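Local coordinates for formate oxidase (Aspergillus oryzae, PDB 5ZU3), which probably oxidises formate as a flavoenzyme of the GMC oxidoreductase family, with its FAD bound as the 8-formyl derivative in this crystal, at residues 67-72 and 446-451; 315-320 and 480-485; 320-325 and 396-401; 387-392 and 423-428. The protein carries 1 engineered substitution. All coordinates share one frame; numbering follows the deposited sequence.

Contact 1: 67-72 and 446-451; sequences YKTTMV and INLNFF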
# COMPACT_ATOMS: atom_id res chain seq x y z
N TYR A 67 -13.88 -5.03 -1.08
CA TYR A 67 -14.15 -5.39 -2.48
C TYR A 67 -13.90 -6.88 -2.72
O TYR A 67 -12.96 -7.49 -2.19
CB TYR A 67 -13.26 -4.60 -3.44
CG TYR A 67 -13.42 -3.08 -3.41
CD1 TYR A 67 -14.62 -2.48 -3.76
CD2 TYR A 67 -12.35 -2.26 -3.08
CE1 TYR A 67 -14.75 -1.08 -3.75
CE2 TYR A 67 -12.47 -0.89 -3.06
CZ TYR A 67 -13.66 -0.31 -3.39
OH TYR A 67 -13.75 1.06 -3.37
N LYS A 68 -14.72 -7.45 -3.60
CA LYS A 68 -14.36 -8.69 -4.27
C LYS A 68 -13.31 -8.38 -5.33
O LYS A 68 -13.45 -7.40 -6.06
CB LYS A 68 -15.58 -9.28 -4.97
CG LYS A 68 -16.70 -9.81 -4.09
CD LYS A 68 -17.93 -10.05 -4.98
CE LYS A 68 -19.03 -10.80 -4.25
NZ LYS A 68 -20.16 -11.05 -5.18
N THR A 69 -12.26 -9.19 -5.40
CA THR A 69 -11.32 -9.04 -6.52
C THR A 69 -10.78 -10.41 -6.89
O THR A 69 -10.63 -11.29 -6.03
CB THR A 69 -10.14 -8.05 -6.28
OG1 THR A 69 -9.04 -8.70 -5.66
CG2 THR A 69 -10.54 -6.92 -5.44
N THR A 70 -10.54 -10.60 -8.19
CA THR A 70 -9.90 -11.81 -8.69
C THR A 70 -8.40 -11.73 -8.46
O THR A 70 -7.72 -10.84 -8.99
CB THR A 70 -10.20 -11.99 -10.19
OG1 THR A 70 -11.60 -12.14 -10.40
CG2 THR A 70 -9.49 -13.24 -10.71
N MET A 71 -7.88 -12.67 -7.66
CA MET A 71 -6.47 -12.74 -7.29
C MET A 71 -5.64 -13.32 -8.41
O MET A 71 -4.56 -12.81 -8.74
CB MET A 71 -6.30 -13.62 -6.04
CG MET A 71 -7.05 -13.12 -4.80
SD MET A 71 -6.25 -11.65 -4.09
CE MET A 71 -7.70 -10.65 -3.89
N VAL A 72 -6.11 -14.42 -8.98
CA VAL A 72 -5.40 -15.15 -10.01
C VAL A 72 -6.40 -15.48 -11.10
O VAL A 72 -7.54 -15.86 -10.81
CB VAL A 72 -4.77 -16.45 -9.45
CG1 VAL A 72 -4.12 -17.24 -10.56
CG2 VAL A 72 -3.76 -16.13 -8.33
N ILE A 446 -12.20 -6.21 -10.63
CA ILE A 446 -10.80 -6.09 -10.26
C ILE A 446 -10.12 -7.44 -10.49
O ILE A 446 -10.51 -8.45 -9.89
CB ILE A 446 -10.64 -5.63 -8.79
CG1 ILE A 446 -11.44 -4.35 -8.54
CG2 ILE A 446 -9.18 -5.40 -8.47
CD1 ILE A 446 -11.38 -3.83 -7.11
N ASN A 447 -9.11 -7.45 -11.36
CA ASN A 447 -8.32 -8.64 -11.64
C ASN A 447 -6.84 -8.31 -11.44
O ASN A 447 -6.27 -7.55 -12.23
CB ASN A 447 -8.55 -9.13 -13.06
CG ASN A 447 -7.65 -10.28 -13.42
OD1 ASN A 447 -7.13 -10.97 -12.56
ND2 ASN A 447 -7.46 -10.48 -14.72
N LEU A 448 -6.23 -8.89 -10.40
CA LEU A 448 -4.83 -8.62 -10.10
C LEU A 448 -3.88 -9.41 -10.99
O LEU A 448 -2.73 -9.00 -11.19
CB LEU A 448 -4.55 -8.93 -8.63
CG LEU A 448 -5.23 -7.95 -7.68
CD1 LEU A 448 -4.99 -8.35 -6.25
CD2 LEU A 448 -4.70 -6.55 -7.97
N ASN A 449 -4.35 -10.53 -11.54
CA ASN A 449 -3.57 -11.31 -12.48
C ASN A 449 -2.23 -11.73 -11.88
O ASN A 449 -1.18 -11.68 -12.54
CB ASN A 449 -3.38 -10.55 -13.78
CG ASN A 449 -2.89 -11.44 -14.89
OD1 ASN A 449 -3.22 -12.62 -14.94
ND2 ASN A 449 -2.08 -10.87 -15.79
N PHE A 450 -2.26 -12.15 -10.61
CA PHE A 450 -1.07 -12.66 -9.96
C PHE A 450 -0.65 -13.95 -10.66
O PHE A 450 -1.48 -14.81 -10.97
CB PHE A 450 -1.34 -12.97 -8.49
CG PHE A 450 -1.41 -11.76 -7.59
CD1 PHE A 450 -0.63 -10.62 -7.85
CD2 PHE A 450 -2.21 -11.78 -6.46
CE1 PHE A 450 -0.68 -9.54 -7.00
CE2 PHE A 450 -2.27 -10.68 -5.60
CZ PHE A 450 -1.52 -9.57 -5.87
N PHE A 451 0.65 -14.09 -10.87
CA PHE A 451 1.23 -15.34 -11.32
C PHE A 451 0.82 -15.70 -12.75
O PHE A 451 0.83 -16.89 -13.12
CB PHE A 451 0.90 -16.46 -10.34
CG PHE A 451 1.48 -16.24 -8.98
CD1 PHE A 451 2.86 -16.25 -8.80
CD2 PHE A 451 0.67 -16.00 -7.87
CE1 PHE A 451 3.41 -16.06 -7.54
CE2 PHE A 451 1.23 -15.79 -6.61
CZ PHE A 451 2.58 -15.82 -6.44
O HOH W 1 -13.53 -8.01 -8.87

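Contact 2: 315-320 and 480-485; sequences RVKDGF and LVESEY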
# COMPACT_ATOMS: atom_id res chain seq x y z
N ARG A 315 3.92 -22.36 14.37
CA ARG A 315 3.74 -22.34 15.81
C ARG A 315 5.12 -22.36 16.47
O ARG A 315 5.97 -23.18 16.12
CB ARG A 315 2.90 -23.53 16.26
CG ARG A 315 2.77 -23.61 17.75
CD ARG A 315 2.21 -24.94 18.21
NE ARG A 315 1.98 -24.94 19.64
CZ ARG A 315 0.77 -24.91 20.18
NH1 ARG A 315 -0.30 -24.88 19.39
NH2 ARG A 315 0.62 -24.91 21.50
N VAL A 316 5.35 -21.44 17.40
CA VAL A 316 6.66 -21.29 18.02
C VAL A 316 6.51 -21.50 19.52
O VAL A 316 5.40 -21.47 20.06
CB VAL A 316 7.30 -19.93 17.71
CG1 VAL A 316 7.67 -19.83 16.23
CG2 VAL A 316 6.34 -18.82 18.07
N LYS A 317 7.64 -21.75 20.18
CA LYS A 317 7.68 -21.93 21.64
C LYS A 317 6.94 -20.81 22.36
O LYS A 317 6.90 -19.66 21.90
CB LYS A 317 9.13 -22.00 22.10
CG LYS A 317 9.81 -23.30 21.66
CD LYS A 317 11.11 -23.60 22.43
CE LYS A 317 11.61 -25.01 22.09
NZ LYS A 317 12.59 -25.54 23.09
N ASP A 318 6.33 -21.14 23.50
CA ASP A 318 5.59 -20.14 24.26
C ASP A 318 6.47 -18.92 24.56
O ASP A 318 7.66 -19.05 24.86
CB ASP A 318 5.08 -20.74 25.58
CG ASP A 318 4.08 -21.87 25.36
OD1 ASP A 318 4.33 -22.72 24.48
OD2 ASP A 318 3.06 -21.92 26.09
N GLY A 319 5.86 -17.74 24.52
CA GLY A 319 6.58 -16.51 24.74
C GLY A 319 7.38 -15.99 23.57
O GLY A 319 8.05 -14.95 23.71
N PHE A 320 7.35 -16.65 22.41
CA PHE A 320 8.03 -16.12 21.23
C PHE A 320 7.06 -15.62 20.16
O PHE A 320 7.46 -15.45 19.01
CB PHE A 320 9.00 -17.16 20.66
CG PHE A 320 10.21 -17.36 21.54
CD1 PHE A 320 11.34 -16.58 21.35
CD2 PHE A 320 10.20 -18.27 22.59
CE1 PHE A 320 12.46 -16.73 22.16
CE2 PHE A 320 11.31 -18.42 23.40
CZ PHE A 320 12.43 -17.65 23.19
N LEU A 480 13.24 -22.63 18.03
CA LEU A 480 11.98 -22.05 18.47
C LEU A 480 10.76 -22.65 17.78
O LEU A 480 9.64 -22.51 18.29
CB LEU A 480 11.98 -20.54 18.26
CG LEU A 480 13.11 -19.74 18.93
CD1 LEU A 480 12.93 -18.28 18.62
CD2 LEU A 480 13.13 -19.95 20.44
N VAL A 481 10.94 -23.31 16.64
CA VAL A 481 9.81 -23.73 15.83
C VAL A 481 9.25 -25.05 16.38
O VAL A 481 9.96 -26.05 16.45
CB VAL A 481 10.22 -23.87 14.36
CG1 VAL A 481 9.07 -24.50 13.56
CG2 VAL A 481 10.58 -22.52 13.81
N GLU A 482 7.97 -25.03 16.77
CA GLU A 482 7.24 -26.21 17.21
C GLU A 482 6.54 -26.93 16.05
O GLU A 482 6.67 -28.15 15.95
CB GLU A 482 6.25 -25.85 18.31
CG GLU A 482 6.95 -25.45 19.61
CD GLU A 482 6.01 -25.38 20.83
OE1 GLU A 482 4.77 -25.40 20.65
OE2 GLU A 482 6.55 -25.33 21.97
N SER A 483 5.75 -26.23 15.22
CA SER A 483 5.08 -26.93 14.12
C SER A 483 4.64 -25.95 13.01
O SER A 483 4.69 -24.73 13.16
CB SER A 483 3.87 -27.71 14.61
OG SER A 483 2.96 -26.80 15.17
N GLU A 484 4.21 -26.53 11.89
CA GLU A 484 3.67 -25.77 10.77
C GLU A 484 2.14 -25.73 10.86
O GLU A 484 1.51 -26.72 11.22
CB GLU A 484 4.10 -26.39 9.44
CG GLU A 484 5.60 -26.37 9.14
CD GLU A 484 5.93 -26.98 7.75
OE1 GLU A 484 5.56 -26.36 6.71
OE2 GLU A 484 6.53 -28.08 7.71
N TYR A 485 1.56 -24.60 10.51
CA TYR A 485 0.11 -24.51 10.54
C TYR A 485 -0.40 -24.07 9.17
O TYR A 485 0.19 -23.20 8.54
CB TYR A 485 -0.35 -23.52 11.61
CG TYR A 485 -1.85 -23.33 11.72
CD1 TYR A 485 -2.62 -24.12 12.55
CD2 TYR A 485 -2.49 -22.33 10.99
CE1 TYR A 485 -3.97 -23.92 12.66
CE2 TYR A 485 -3.84 -22.13 11.08
CZ TYR A 485 -4.58 -22.93 11.92
OH TYR A 485 -5.95 -22.73 12.02

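Contact 3: 320-325 and 396-401; sequences FGMDDV and FVCMFG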
# COMPACT_ATOMS: atom_id res chain seq x y z
N PHE A 320 7.35 -16.65 22.41
CA PHE A 320 8.03 -16.12 21.23
C PHE A 320 7.06 -15.62 20.16
O PHE A 320 7.46 -15.45 19.01
CB PHE A 320 9.00 -17.16 20.66
CG PHE A 320 10.21 -17.36 21.54
CD1 PHE A 320 11.34 -16.58 21.35
CD2 PHE A 320 10.20 -18.27 22.59
CE1 PHE A 320 12.46 -16.73 22.16
CE2 PHE A 320 11.31 -18.42 23.40
CZ PHE A 320 12.43 -17.65 23.19
N GLY A 321 5.79 -15.43 20.53
CA GLY A 321 4.82 -14.69 19.74
C GLY A 321 3.87 -14.04 20.72
O GLY A 321 3.89 -14.33 21.91
N MET A 322 3.03 -13.14 20.20
CA MET A 322 2.15 -12.35 21.05
C MET A 322 0.74 -12.91 21.14
O MET A 322 -0.12 -12.27 21.77
CB MET A 322 2.11 -10.91 20.56
CG MET A 322 3.49 -10.29 20.53
SD MET A 322 4.12 -10.05 22.21
CE MET A 322 2.72 -9.25 23.02
N ASP A 323 0.48 -14.08 20.56
CA ASP A 323 -0.88 -14.61 20.49
C ASP A 323 -1.54 -14.62 21.86
O ASP A 323 -2.72 -14.26 22.00
CB ASP A 323 -0.86 -16.03 19.91
CG ASP A 323 -0.18 -16.13 18.55
OD1 ASP A 323 1.00 -15.70 18.41
OD2 ASP A 323 -0.81 -16.69 17.63
N ASP A 324 -0.81 -15.07 22.89
CA ASP A 324 -1.41 -15.21 24.21
C ASP A 324 -1.61 -13.88 24.92
O ASP A 324 -2.40 -13.80 25.86
CB ASP A 324 -0.57 -16.13 25.09
CG ASP A 324 -1.42 -17.03 25.96
OD1 ASP A 324 -2.26 -17.77 25.40
OD2 ASP A 324 -1.26 -17.00 27.19
N VAL A 325 -0.92 -12.83 24.49
CA VAL A 325 -1.13 -11.53 25.09
C VAL A 325 -2.23 -10.76 24.37
O VAL A 325 -3.13 -10.20 25.01
CB VAL A 325 0.19 -10.74 25.14
CG1 VAL A 325 -0.07 -9.33 25.66
CG2 VAL A 325 1.24 -11.47 25.97
N PHE A 396 8.08 -10.53 9.19
CA PHE A 396 8.02 -11.51 10.27
C PHE A 396 7.06 -10.96 11.32
O PHE A 396 7.46 -10.24 12.24
CB PHE A 396 9.41 -11.78 10.82
CG PHE A 396 10.35 -12.31 9.80
CD1 PHE A 396 10.38 -13.67 9.51
CD2 PHE A 396 11.21 -11.46 9.12
CE1 PHE A 396 11.25 -14.17 8.55
CE2 PHE A 396 12.08 -11.95 8.16
CZ PHE A 396 12.10 -13.30 7.86
N VAL A 397 5.78 -11.25 11.14
CA VAL A 397 4.75 -10.78 12.06
C VAL A 397 4.76 -11.68 13.28
O VAL A 397 4.72 -12.91 13.15
CB VAL A 397 3.37 -10.77 11.38
CG1 VAL A 397 2.29 -10.29 12.33
CG2 VAL A 397 3.43 -9.91 10.12
N CYS A 398 4.89 -11.09 14.47
CA CYS A 398 5.15 -11.91 15.65
C CYS A 398 3.87 -12.35 16.35
O CYS A 398 3.73 -12.24 17.57
CB CYS A 398 6.09 -11.18 16.62
SG CYS A 398 5.54 -9.62 17.30
N MET A 399 2.95 -12.91 15.57
CA MET A 399 1.67 -13.38 16.09
C MET A 399 0.94 -14.06 14.93
O MET A 399 1.28 -13.82 13.77
CB MET A 399 0.83 -12.22 16.65
CG MET A 399 -0.33 -12.64 17.54
SD MET A 399 -1.20 -11.20 18.15
CE MET A 399 -2.05 -10.68 16.66
N PHE A 400 -0.06 -14.89 15.25
CA PHE A 400 -0.95 -15.35 14.19
C PHE A 400 -1.70 -14.15 13.62
O PHE A 400 -2.32 -13.39 14.38
CB PHE A 400 -1.95 -16.39 14.69
CG PHE A 400 -2.86 -16.90 13.61
CD1 PHE A 400 -2.46 -17.93 12.78
CD2 PHE A 400 -4.09 -16.32 13.39
CE1 PHE A 400 -3.27 -18.41 11.76
CE2 PHE A 400 -4.93 -16.79 12.36
CZ PHE A 400 -4.51 -17.84 11.56
N GLY A 401 -1.59 -13.95 12.31
CA GLY A 401 -2.27 -12.83 11.66
C GLY A 401 -3.48 -13.20 10.81
O GLY A 401 -3.30 -13.71 9.68

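Contact 4: 387-392 and 423-428; sequences LGQPHF and LVRPIS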
# COMPACT_ATOMS: atom_id res chain seq x y z
N LEU A 387 18.63 -4.88 -11.81
CA LEU A 387 19.46 -3.79 -11.33
C LEU A 387 19.78 -3.92 -9.84
O LEU A 387 19.96 -2.91 -9.15
CB LEU A 387 18.80 -2.44 -11.62
CG LEU A 387 18.24 -2.15 -13.01
CD1 LEU A 387 17.68 -0.73 -13.04
CD2 LEU A 387 19.29 -2.33 -14.11
N GLY A 388 19.83 -5.14 -9.32
CA GLY A 388 20.27 -5.35 -7.94
C GLY A 388 19.20 -5.21 -6.87
O GLY A 388 19.52 -5.34 -5.68
N GLN A 389 17.95 -4.97 -7.25
CA GLN A 389 16.86 -4.79 -6.30
C GLN A 389 16.64 -6.04 -5.45
O GLN A 389 17.06 -7.15 -5.82
CB GLN A 389 15.58 -4.42 -7.05
CG GLN A 389 15.71 -3.23 -7.95
CD GLN A 389 15.88 -3.61 -9.41
OE1 GLN A 389 16.68 -4.50 -9.74
NE2 GLN A 389 15.14 -2.92 -10.29
N PRO A 390 15.94 -5.91 -4.32
CA PRO A 390 15.52 -7.10 -3.57
C PRO A 390 14.65 -7.98 -4.45
O PRO A 390 14.07 -7.54 -5.45
CB PRO A 390 14.70 -6.52 -2.41
CG PRO A 390 15.10 -5.11 -2.29
CD PRO A 390 15.47 -4.67 -3.68
N HIS A 391 14.58 -9.26 -4.09
CA HIS A 391 13.58 -10.15 -4.66
C HIS A 391 12.35 -10.22 -3.77
O HIS A 391 11.23 -10.35 -4.26
CB HIS A 391 14.15 -11.56 -4.90
CG HIS A 391 15.05 -11.67 -6.09
ND1 HIS A 391 16.17 -12.47 -6.10
CD2 HIS A 391 14.99 -11.10 -7.32
CE1 HIS A 391 16.77 -12.39 -7.28
NE2 HIS A 391 16.07 -11.56 -8.03
N PHE A 392 12.53 -10.17 -2.45
CA PHE A 392 11.41 -10.31 -1.54
C PHE A 392 11.43 -9.24 -0.46
O PHE A 392 12.46 -8.63 -0.18
CB PHE A 392 11.39 -11.68 -0.90
CG PHE A 392 10.98 -12.75 -1.84
CD1 PHE A 392 11.92 -13.34 -2.70
CD2 PHE A 392 9.65 -13.16 -1.90
CE1 PHE A 392 11.53 -14.33 -3.60
CE2 PHE A 392 9.26 -14.16 -2.79
CZ PHE A 392 10.19 -14.74 -3.64
N LEU A 423 6.58 -11.18 -2.82
CA LEU A 423 7.40 -11.03 -4.03
C LEU A 423 7.30 -9.58 -4.51
O LEU A 423 6.25 -9.15 -5.01
CB LEU A 423 6.97 -12.02 -5.10
CG LEU A 423 7.51 -11.86 -6.52
CD1 LEU A 423 9.05 -12.05 -6.60
CD2 LEU A 423 6.78 -12.80 -7.49
N VAL A 424 8.37 -8.80 -4.33
CA VAL A 424 8.28 -7.37 -4.58
C VAL A 424 8.67 -7.01 -6.00
O VAL A 424 8.37 -5.90 -6.45
CB VAL A 424 9.12 -6.57 -3.57
CG1 VAL A 424 8.51 -6.66 -2.17
CG2 VAL A 424 10.55 -7.07 -3.54
N ARG A 425 9.28 -7.93 -6.73
CA ARG A 425 9.67 -7.68 -8.12
C ARG A 425 9.12 -8.77 -9.04
O ARG A 425 9.88 -9.47 -9.71
CB ARG A 425 11.19 -7.58 -8.23
CG ARG A 425 11.75 -6.24 -7.74
CD ARG A 425 11.91 -5.24 -8.90
NE ARG A 425 10.61 -4.91 -9.49
CZ ARG A 425 9.82 -3.94 -9.03
NH1 ARG A 425 10.20 -3.22 -7.97
NH2 ARG A 425 8.66 -3.67 -9.61
N PRO A 426 7.80 -8.90 -9.14
CA PRO A 426 7.23 -9.91 -10.03
C PRO A 426 7.37 -9.48 -11.48
O PRO A 426 7.56 -8.31 -11.81
CB PRO A 426 5.75 -9.97 -9.62
CG PRO A 426 5.47 -8.61 -9.04
CD PRO A 426 6.77 -7.97 -8.63
N ILE A 427 7.24 -10.45 -12.38
CA ILE A 427 7.30 -10.13 -13.79
C ILE A 427 5.99 -10.46 -14.51
O ILE A 427 5.92 -10.37 -15.74
CB ILE A 427 8.48 -10.84 -14.48
CG1 ILE A 427 8.38 -12.35 -14.26
CG2 ILE A 427 9.79 -10.28 -13.92
CD1 ILE A 427 9.18 -13.17 -15.24
N SER A 428 4.97 -10.87 -13.77
CA SER A 428 3.68 -11.08 -14.42
C SER A 428 3.15 -9.78 -15.01
O SER A 428 3.30 -8.68 -14.43
CB SER A 428 2.67 -11.67 -13.42
OG SER A 428 2.87 -13.06 -13.32

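Contact 1: 67-72 and 446-451
The Phe451 ring is met at its edge by Val72, whose CG2 lies near the ring plane, 4.5 Å from Phe451 CD2. One face of the Phe450 ring is taken by Leu448 of its own segment, with CB 4.0 Å above the plane and over the ring centre, while Met71 O comes obliquely to the ring, 3.4 Å from Phe450 CD2. At the other end of the contact the Tyr67 ring runs nearly parallel to that of Trp65, its OH hydrogen-bonded to Glu270, and Ile446 CD1 approaches Tyr67 CB to 4.2 Å. That methyl arrives there because Ile446 continues fully extended from CG1 (chi2 179°). The same CD1 also touches Thr69 CG2, and Thr69 CB packs 3.5 Å from Ile446 CB. The backbones run in roughly the same direction, 28° apart, and share three bonds: Thr70 N to Ile446 O (2.7 Å), Leu448 N to Thr70 O (2.8 Å) and Phe450 N to Met71 O (3.0 Å). A water accepts from Ile446 N and donates to Lys68 O. Past the single bridge, Thr70 with Asn447, Asn447 OD1 closes an Asx turn onto Asn449 N, and Met71 and Val72 form a classic bulge opposite Arg79. The chemistry implies a largely buried seam of paired peptide groups flanked by apolar and threonine side chains, joining strand 67-73 to the end of strand 445-447 beside residues that bind FAD.

Contact 2: 315-320 and 480-485
Strands 308-316 and 481-485 pair antiparallel, with Arg315 opposite Ser483 as a hydrogen-bonded pair and Val316 opposite Val481 as a non-hydrogen-bonded one, and a classic bulge places both Glu482 and Ser483 against Arg315, whose O thereby gains two donors, Glu482 N at 2.8 Å and Ser483 N at 3.2 Å.

The Arg315 side chain, extended from CG to NE, passes Ser483 OG, which sits 3.4 Å from Arg315 CB. It then forms a salt bridge in which Arg315 NE reaches Glu482 OE1 at 3.0 Å. The guanidinium and carboxylate planes are 3° apart, and the oxygen lies at the guanidinium edge, met nearly along its own C-O direction. The guanidinium has a further, weak bond, from NH1 to Thr413 OG1. The other carboxylate oxygen, Glu482 OE2, lies 3.6 Å from Lys317 CA, the two side chains crossing at about a right angle. Lys317 N bonds to Leu480 O (2.9 Å) at the first residue of the type II turn from Lys317 to Phe320. At the end of that turn, Leu480 presses CD2 over one face of the Phe320 ring, 3.6 Å from the centroid and 9° off the normal, a CH-pi contact; helix 167-179 also packs against this ring.

Asp318 OD1 lies 4.2 Å from Glu482 OE2, so the two acids would probably raise each other's proton affinity, whereas the bond from Arg315 should favour the ionised form of Glu482. The contact thus sets a salt bridge on the strand pair and an apolar Leu480-Phe320 contact at the turn.

Contact 3: 320-325 and 396-401
Asp323 reaches across to Met399 and Phe400 with every atom of its side chain. CB rests 4.2 Å from Met399 CG. The torsion at CA turns Asp323 CG away from its own carbonyl carbon and beside its backbone N (chi1 -55°), which carries the carboxylate to the backbone of Met399 and Phe400, with Asp323 CG 3.5 Å from Phe400 N. OD1 then lies 3.3 Å from Met399 CA and makes only a weak bond to Phe400 N, while it also accepts from His416 N. OD2 is the stronger acceptor for Phe400 N, at 3.1 Å with an N-H...O angle of 151°; the donor comes from above the carboxylate plane, 41° out of it. OD2 also touches Phe400 CB. The acid therefore holds two peptide N-H groups from different parts of the chain. One residue earlier, Met322 N bonds to Cys398 O at 2.9 Å, and Met322 CG lies 3.9 Å from Cys398 SG. Met399 SD approaches Met322 CB to 4.1 Å, an apolar contact next to the polar link.

Cys398 is the centre of an inverse gamma turn, and Met322 occupies the N-cap position of helix 323-327. The arrangement is a helix start held to a strand end: both the N-cap residue, through its backbone N, and the first-turn aspartate, through its carboxylate, bridge to the loop where strand 392-397 of the large mixed sheet runs out.

Contact 4: 387-392 and 423-428
This contact lies where two consecutive antiparallel strands of the large mixed sheet meet their flanking loops: strand 392-397 begins at Phe392 and strand 415-423 ends at Leu423. These two residues form a non-hydrogen-bonded pair with CA atoms 4.8 Å apart. The single bond across the contact follows directly, from Val424 N to His391 O at 3.3 Å, a long bond whose donor is tilted 34° from the carbonyl plane.

Phe392 and Leu423 direct their side chains to the same face of the sheet. The ring, set by CG anti to the carbonyl carbon (chi1 -73°), lies with Phe392 CE2 3.9 Å from Leu423 CB, and Leu423 CD1 sits 4.1 Å above one ring face, offset toward the rim. The same methyl touches His391 O. That oxygen is shared with Val424: Val424 CG2 lies 3.4 Å from His391 O and also meets Pro390 CB at 4.3 Å. Farther out, Arg425 bends at chi2 and chi3; Arg425 CG packs 3.5 Å from Pro390 O, and its CD lies by Gln389 CB. The guanidinium is bound by Asp551 in a salt bridge, with Ile549 O as a further acceptor.

The His391 imidazole is hydrogen-bonded to Asp382 and to Ile361 N. Around the pair, helix 454-473 packs on Phe392 through Met460 and on Leu423 through Asp456, helix 106-110 touches Arg425 through Thr108, and helix 362-365 lies against His391. Leu423 bonds backbone to backbone with Pro308 of strand 308-316, and Phe392 with Pro359, just after strand 353-358.

Contacts 2, 3 and 4 all reach the large mixed sheet. Contacts 2 and 3 are neighbours, their centres 10 Å apart; they share Phe320 and touch where Tyr485 meets Phe400. Contact 4 lies about 27 Å from contact 3 between centres, yet both use strand 392-397, one at its start and the other at its end. Contact 1 is 32 Å from contact 2 and 19 Å from contact 4 between centres, and touches the latter through Phe451 and Ser428. Along the chain, contacts 3 and 4 nest within the loop closed by contact 1, and contact 1 crosses contact 2. Contact 1 lies next to the FAD site, whereas contacts 2 to 4 belong to the large sheet.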